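Local structure of ParB-like N-terminal domain-containing protein (Pyrococcus furiosus, 1VK1) at residues 56-59 with 64-67; 91-96 with 207-212; 163-168 with 174-179. The protein is of unknown function but combines a ParB-like N-terminal domain with a region related to L-serine kinase, consistent with ATP binding and kinase activity. One frame throughout, in Å; residues are numbered along the deposited sequence.

Overall arrangement
Interactions 1 and 2 sit in one part of the fold, with centres about 9 Å apart. Interaction 1 is the hairpin at one edge of the mixed four-stranded sheet of the ParB-like region. Interaction 2 sets the turn after strand 84-90 against helix 205-213. The two touch directly: Ala-57 and Leu-66 of the hairpin pack on Tyr-92, and Leu-66 also meets Met-209 and Val-212. Interaction 3 lies beyond the chain's centre, about 28 Å from interaction 1, centre to centre. It falls in the SerK-like range and is nested within the long loop that interaction 2 closes. The chain thus leaves the ParB-like sheet, builds the SerK-like part, and returns to cover the sheet.

Interaction 1. Residues 56-59 with 64-67; sequences LAKI and EYLI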
# COMPACT_ATOMS: atom_id res chain seq x y z
N LEU A 56 0.00 -2.77 -14.14
CA LEU A 56 0.75 -1.63 -14.61
C LEU A 56 -0.10 -0.74 -15.48
O LEU A 56 -1.08 -1.19 -16.07
CB LEU A 56 1.93 -2.10 -15.46
CG LEU A 56 2.94 -3.05 -14.82
CD1 LEU A 56 4.02 -3.39 -15.87
CD2 LEU A 56 3.57 -2.48 -13.58
N ALA A 57 0.32 0.51 -15.63
CA ALA A 57 -0.28 1.44 -16.60
C ALA A 57 0.83 2.27 -17.20
O ALA A 57 1.70 2.75 -16.49
CB ALA A 57 -1.30 2.33 -15.93
N LYS A 58 0.81 2.47 -18.50
CA LYS A 58 1.86 3.26 -19.12
C LYS A 58 1.76 4.73 -18.68
O LYS A 58 0.69 5.31 -18.60
CB LYS A 58 1.83 3.13 -20.67
CG LYS A 58 3.00 3.89 -21.38
CD LYS A 58 3.28 3.40 -22.80
CE LYS A 58 4.24 2.21 -22.82
NZ LYS A 58 4.77 1.96 -24.18
N ILE A 59 2.91 5.31 -18.40
CA ILE A 59 3.00 6.74 -18.10
C ILE A 59 3.07 7.49 -19.44
O ILE A 59 3.97 7.26 -20.24
CB ILE A 59 4.21 7.02 -17.23
CG1 ILE A 59 4.07 6.31 -15.87
CG2 ILE A 59 4.38 8.52 -17.01
CD1 ILE A 59 5.35 6.26 -15.08
N GLU A 64 7.70 3.93 -19.90
CA GLU A 64 7.76 3.45 -18.53
C GLU A 64 6.34 3.22 -18.03
O GLU A 64 5.37 3.72 -18.61
CB GLU A 64 8.50 4.48 -17.67
CG GLU A 64 9.97 4.64 -18.10
CD GLU A 64 10.65 5.92 -17.66
OE1 GLU A 64 10.04 6.72 -16.95
OE2 GLU A 64 11.85 6.13 -18.05
N TYR A 65 6.22 2.48 -16.93
CA TYR A 65 4.95 2.10 -16.36
C TYR A 65 4.82 2.52 -14.92
O TYR A 65 5.75 2.34 -14.11
CB TYR A 65 4.77 0.57 -16.43
CG TYR A 65 4.74 0.04 -17.82
CD1 TYR A 65 3.55 -0.04 -18.54
CD2 TYR A 65 5.89 -0.41 -18.43
CE1 TYR A 65 3.53 -0.52 -19.83
CE2 TYR A 65 5.88 -0.90 -19.72
CZ TYR A 65 4.67 -0.97 -20.41
OH TYR A 65 4.64 -1.46 -21.70
N LEU A 66 3.66 3.05 -14.58
CA LEU A 66 3.20 3.17 -13.22
C LEU A 66 2.90 1.80 -12.68
O LEU A 66 2.14 1.05 -13.28
CB LEU A 66 1.92 4.02 -13.22
CG LEU A 66 1.10 4.06 -11.93
CD1 LEU A 66 1.88 4.72 -10.78
CD2 LEU A 66 -0.22 4.76 -12.18
N ILE A 67 3.46 1.47 -11.51
CA ILE A 67 3.02 0.31 -10.77
C ILE A 67 1.67 0.67 -10.16
O ILE A 67 1.58 1.53 -9.32
CB ILE A 67 4.02 -0.10 -9.67
CG1 ILE A 67 5.36 -0.56 -10.29
CG2 ILE A 67 3.40 -1.20 -8.81
CD1 ILE A 67 6.46 -0.77 -9.27
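Ala-57 and Leu-66 form the hydrogen-bonded pair of an antiparallel hairpin. Ala-57 N donates to Leu-66 O at 3.0 Å. The return bond, from Leu-66 N to Ala-57 O, is shorter at 2.8 Å but bent, with 139° at the hydrogen. A third bond runs from Ile-59 N to Glu-64 O at 2.9 Å and is almost straight, at 174°. It lies next to the turn, where Thr-62 OG1 also bonds to the backbone of Ile-59 and Glu-64. CA-H...O contacts add to this network. Leu-56 CA lies 3.3 Å from Leu-66 O, and Tyr-65 CA approaches Ala-57 O in the same manner.

The apolar contacts fall on two faces. Leu-56 and Ile-67 share one, where Leu-56 CD2 comes within 4.2 Å of Ile-67 CG1. Leu-56 also crosses Tyr-65 at about a right angle. Its CD1 sits over one face of the phenol ring, 4.0 Å from Tyr-65 CG. Ala-57 and Leu-66 point to the other face, where Ile-59 folds in. Ile-59 CG1 lies 3.5 Å from Leu-66 N and packs beside Leu-66 CB. Helix 205-213 covers Ile-59 and Leu-66.

Lys-58 runs beside Tyr-65. It bends at chi3 (-86°), and its CE approaches Tyr-65 OH to 3.9 Å. This is methylene packing along the ring's hydroxyl end. The charged end belongs to a salt bridge between Lys-58 NZ and Asp-63 OD1.

The backbone bonds thus fix the register, and apolar side chains lie on both faces. The N-H and C=O groups of the buried pair Ala-57 and Leu-66 satisfy each other, while the ammonium of Lys-58 is drawn back to Asp-63 of the turn.

Interaction 2. Residues 91-96 with 207-212; sequences DYFDEG and EVMELV
Tyr-92 OH is hydrogen-bonded to His-225 NE2 while its oxygen also rests on Val-208, 3.4 Å from CB and 3.5 Å from CG1. The rings of Tyr-92 and His-225 meet as well. The contact with Val-208 is van der Waals, since that side chain presents only methyl and methine carbons. The phenol end crosses it at about a right angle.

Met-209 touches both aromatic rings. Its chain bends at chi2 (63°) and again at chi3, which carries CE to 4.0 Å from Tyr-92 CD2. Further back along the same side chain, Met-209 CB meets the edge of the Phe-93 ring, 3.9 Å from CZ. Tyr-92 CD2 lies above one face of that ring, offset toward its rim.

The two rings project from a tight turn. Asp-91 to Asp-94 form a type I beta turn, closed by Asp-94 N to Asp-91 O. Asp-91 OD1 accepts from Phe-93 N at 3.2 Å, met from above the carboxylate plane. Asp-94 OD2 likewise accepts from the N two residues on, Gly-96 N, at 2.9 Å, on the anti side.

The arrangement is that of two successive Asx turns, the first within a type I turn whose aromatic residues dock on a covering helix.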
# COMPACT_ATOMS: atom_id res chain seq x y z
N ASP A 91 -5.46 0.53 -18.83
CA ASP A 91 -5.66 1.95 -19.10
C ASP A 91 -6.08 2.55 -17.77
O ASP A 91 -7.19 2.32 -17.31
CB ASP A 91 -6.75 2.15 -20.16
CG ASP A 91 -7.13 3.63 -20.35
OD1 ASP A 91 -6.53 4.53 -19.68
OD2 ASP A 91 -8.03 3.99 -21.14
N TYR A 92 -5.19 3.31 -17.16
CA TYR A 92 -5.39 3.77 -15.79
C TYR A 92 -6.66 4.63 -15.64
O TYR A 92 -7.35 4.55 -14.63
CB TYR A 92 -4.17 4.53 -15.31
CG TYR A 92 -4.14 4.72 -13.81
CD1 TYR A 92 -4.24 3.61 -12.94
CD2 TYR A 92 -3.98 5.97 -13.25
CE1 TYR A 92 -4.20 3.77 -11.56
CE2 TYR A 92 -3.94 6.13 -11.88
CZ TYR A 92 -4.06 5.02 -11.04
OH TYR A 92 -4.02 5.18 -9.67
N PHE A 93 -7.00 5.40 -16.68
CA PHE A 93 -8.13 6.35 -16.59
C PHE A 93 -9.42 5.80 -17.15
O PHE A 93 -10.40 6.52 -17.30
CB PHE A 93 -7.72 7.70 -17.16
CG PHE A 93 -6.72 8.40 -16.30
CD1 PHE A 93 -7.10 8.94 -15.06
CD2 PHE A 93 -5.38 8.47 -16.67
CE1 PHE A 93 -6.19 9.55 -14.24
CE2 PHE A 93 -4.46 9.09 -15.83
CZ PHE A 93 -4.87 9.64 -14.62
N ASP A 94 -9.44 4.50 -17.40
CA ASP A 94 -10.67 3.80 -17.62
C ASP A 94 -11.50 3.87 -16.33
O ASP A 94 -10.95 3.69 -15.23
CB ASP A 94 -10.37 2.35 -18.01
CG ASP A 94 -11.60 1.61 -18.46
OD1 ASP A 94 -11.76 1.43 -19.68
OD2 ASP A 94 -12.47 1.18 -17.67
N GLU A 95 -12.80 4.12 -16.46
CA GLU A 95 -13.70 4.25 -15.29
C GLU A 95 -13.79 2.97 -14.44
O GLU A 95 -14.14 3.03 -13.27
CB GLU A 95 -15.11 4.72 -15.72
CG GLU A 95 -15.21 6.22 -15.97
CD GLU A 95 -15.02 7.03 -14.70
OE1 GLU A 95 -15.85 6.89 -13.77
OE2 GLU A 95 -14.05 7.79 -14.62
N GLY A 96 -13.48 1.84 -15.05
CA GLY A 96 -13.48 0.56 -14.36
C GLY A 96 -12.37 0.41 -13.33
O GLY A 96 -12.49 -0.43 -12.44
N GLU A 207 -4.15 12.20 -8.87
CA GLU A 207 -3.09 12.47 -7.91
C GLU A 207 -1.98 11.41 -7.97
O GLU A 207 -0.82 11.74 -7.84
CB GLU A 207 -3.66 12.60 -6.51
CG GLU A 207 -4.45 13.90 -6.32
CD GLU A 207 -5.30 13.95 -5.06
OE1 GLU A 207 -5.58 12.90 -4.48
OE2 GLU A 207 -5.71 15.08 -4.69
N VAL A 208 -2.36 10.15 -8.15
CA VAL A 208 -1.37 9.07 -8.26
C VAL A 208 -0.50 9.28 -9.50
O VAL A 208 0.74 9.24 -9.40
CB VAL A 208 -2.05 7.67 -8.33
CG1 VAL A 208 -1.01 6.56 -8.64
CG2 VAL A 208 -2.75 7.34 -7.06
N MET A 209 -1.12 9.53 -10.64
CA MET A 209 -0.36 9.71 -11.86
C MET A 209 0.51 10.99 -11.78
O MET A 209 1.67 11.00 -12.22
CB MET A 209 -1.28 9.72 -13.06
CG MET A 209 -0.56 9.77 -14.39
SD MET A 209 0.50 8.34 -14.77
CE MET A 209 -0.72 7.15 -15.30
N GLU A 210 -0.03 12.06 -11.20
CA GLU A 210 0.77 13.28 -11.02
C GLU A 210 2.00 13.04 -10.15
O GLU A 210 3.10 13.53 -10.43
CB GLU A 210 -0.11 14.41 -10.43
CG GLU A 210 0.61 15.71 -10.09
N LEU A 211 1.83 12.24 -9.10
CA LEU A 211 2.93 11.96 -8.21
C LEU A 211 4.03 11.17 -8.93
O LEU A 211 5.22 11.50 -8.83
CB LEU A 211 2.45 11.21 -6.96
CG LEU A 211 3.41 11.33 -5.78
CD1 LEU A 211 3.33 12.77 -5.20
CD2 LEU A 211 3.10 10.32 -4.72
N VAL A 212 3.65 10.12 -9.65
CA VAL A 212 4.64 9.30 -10.32
C VAL A 212 5.32 10.11 -11.42
O VAL A 212 6.51 9.95 -11.67
CB VAL A 212 4.03 7.96 -10.86
CG1 VAL A 212 3.30 8.12 -12.16
CG2 VAL A 212 5.12 6.86 -11.01

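Interaction 3. Residues 163-168 with 174-179; sequences KVLDEM and IELVYY
Ile-174 reaches two residues of helix 161-170. Its CD1 lies 3.8 Å from Met-168 CB and 4.0 Å from Leu-165 CD2. In this residue CG1 lies between the backbone N and the carbonyl carbon (chi1 66°), which turns CD1 in toward the helix. Met-168 crosses it at about a right angle, and the other branch, Ile-174 CG2, meets Met-168 CE at 4.0 Å. Leu-176 provides the second contact. Its CD2 rests on the helix backbone, 3.7 Å from Leu-165 O, and also touches Leu-165 CB.

Around this, polar and apolar contacts of the helix reach outward. Lys-163 NZ bonds to Glu-167 OE2 at 2.7 Å, a salt bridge one turn along the helix, with NZ on the syn side of OE2. Lys-163 also pairs with Glu-120. Val-164 and Met-168 pack on helix 114-119. Beyond Leu-176, strand 177-179 bonds through Val-177 and Tyr-179 to strand 98-105.

The whole is a helix-loop-strand unit: the helix leads through a short loop into the edge strand of an antiparallel sheet and packs on the residues that enter it.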
# COMPACT_ATOMS: atom_id res chain seq x y z
N LYS A 163 6.70 5.20 9.08
CA LYS A 163 8.03 4.76 9.50
C LYS A 163 7.99 4.26 10.95
O LYS A 163 8.52 3.20 11.26
CB LYS A 163 9.02 5.91 9.35
CG LYS A 163 10.41 5.61 9.84
CD LYS A 163 11.30 6.83 9.68
CE LYS A 163 12.68 6.61 10.24
NZ LYS A 163 12.67 6.52 11.71
N VAL A 164 7.35 5.02 11.83
CA VAL A 164 7.19 4.61 13.23
C VAL A 164 6.44 3.28 13.31
O VAL A 164 6.87 2.36 14.01
CB VAL A 164 6.48 5.69 14.04
CG1 VAL A 164 6.05 5.16 15.40
CG2 VAL A 164 7.39 6.90 14.19
N LEU A 165 5.33 3.17 12.59
CA LEU A 165 4.58 1.93 12.61
C LEU A 165 5.38 0.72 12.12
O LEU A 165 5.31 -0.35 12.71
CB LEU A 165 3.31 2.06 11.81
CG LEU A 165 2.28 3.08 12.35
CD1 LEU A 165 1.08 3.16 11.43
CD2 LEU A 165 1.85 2.75 13.78
N ASP A 166 6.15 0.90 11.06
CA ASP A 166 6.97 -0.18 10.52
C ASP A 166 8.03 -0.60 11.57
O ASP A 166 8.27 -1.78 11.78
CB ASP A 166 7.62 0.32 9.22
CG ASP A 166 8.29 -0.84 8.41
OD1 ASP A 166 8.80 -1.81 9.01
OD2 ASP A 166 8.33 -0.85 7.19
N GLU A 167 8.66 0.37 12.22
CA GLU A 167 9.64 0.06 13.24
C GLU A 167 9.03 -0.69 14.41
O GLU A 167 9.61 -1.67 14.89
CB GLU A 167 10.31 1.34 13.69
CG GLU A 167 11.25 1.89 12.61
CD GLU A 167 11.68 3.33 12.79
OE1 GLU A 167 11.27 4.00 13.75
OE2 GLU A 167 12.45 3.81 11.93
N MET A 168 7.85 -0.26 14.86
CA MET A 168 7.19 -0.91 15.98
C MET A 168 6.69 -2.31 15.60
O MET A 168 6.70 -3.21 16.42
CB MET A 168 6.06 -0.05 16.52
CG MET A 168 6.56 1.27 17.12
SD MET A 168 5.25 2.25 17.90
CE MET A 168 5.11 1.38 19.49
N ILE A 174 3.97 -3.70 18.56
CA ILE A 174 2.58 -3.77 18.15
C ILE A 174 2.47 -4.84 17.07
O ILE A 174 3.47 -5.25 16.49
CB ILE A 174 2.09 -2.40 17.58
CG1 ILE A 174 2.83 -2.07 16.27
CG2 ILE A 174 2.27 -1.33 18.62
CD1 ILE A 174 2.45 -0.71 15.68
N GLU A 175 1.25 -5.27 16.80
CA GLU A 175 0.93 -6.00 15.58
C GLU A 175 0.28 -5.00 14.63
O GLU A 175 -0.65 -4.33 15.01
CB GLU A 175 -0.01 -7.15 15.87
CG GLU A 175 0.53 -8.16 16.88
CD GLU A 175 1.83 -8.80 16.40
OE1 GLU A 175 2.78 -8.86 17.20
OE2 GLU A 175 1.89 -9.21 15.23
N LEU A 176 0.81 -4.90 13.43
CA LEU A 176 0.42 -3.89 12.45
C LEU A 176 -0.31 -4.62 11.36
O LEU A 176 0.27 -5.52 10.75
CB LEU A 176 1.67 -3.19 11.89
CG LEU A 176 1.49 -2.16 10.76
CD1 LEU A 176 0.57 -1.03 11.18
CD2 LEU A 176 2.84 -1.64 10.28
N VAL A 177 -1.58 -4.29 11.15
CA VAL A 177 -2.36 -4.88 10.07
C VAL A 177 -2.99 -3.78 9.24
O VAL A 177 -3.23 -2.69 9.73
CB VAL A 177 -3.43 -5.83 10.58
CG1 VAL A 177 -2.79 -6.99 11.34
CG2 VAL A 177 -4.41 -5.12 11.45
N TYR A 178 -3.22 -4.07 7.98
CA TYR A 178 -3.80 -3.10 7.07
C TYR A 178 -5.15 -3.59 6.62
O TYR A 178 -5.23 -4.63 6.02
CB TYR A 178 -2.86 -2.88 5.88
CG TYR A 178 -1.55 -2.27 6.27
CD1 TYR A 178 -1.37 -0.90 6.28
CD2 TYR A 178 -0.46 -3.08 6.66
CE1 TYR A 178 -0.12 -0.33 6.68
CE2 TYR A 178 0.73 -2.55 7.05
CZ TYR A 178 0.91 -1.18 7.06
OH TYR A 178 2.12 -0.66 7.46
N TYR A 179 -6.22 -2.82 6.92
CA TYR A 179 -7.60 -3.13 6.52
C TYR A 179 -7.96 -2.44 5.22
O TYR A 179 -7.70 -1.26 5.05
CB TYR A 179 -8.60 -2.64 7.60
CG TYR A 179 -8.66 -3.53 8.80
CD1 TYR A 179 -9.66 -4.49 8.95
CD2 TYR A 179 -7.69 -3.45 9.78
CE1 TYR A 179 -9.69 -5.31 10.06
CE2 TYR A 179 -7.73 -4.30 10.90
CZ TYR A 179 -8.72 -5.21 11.01
OH TYR A 179 -8.74 -6.03 12.11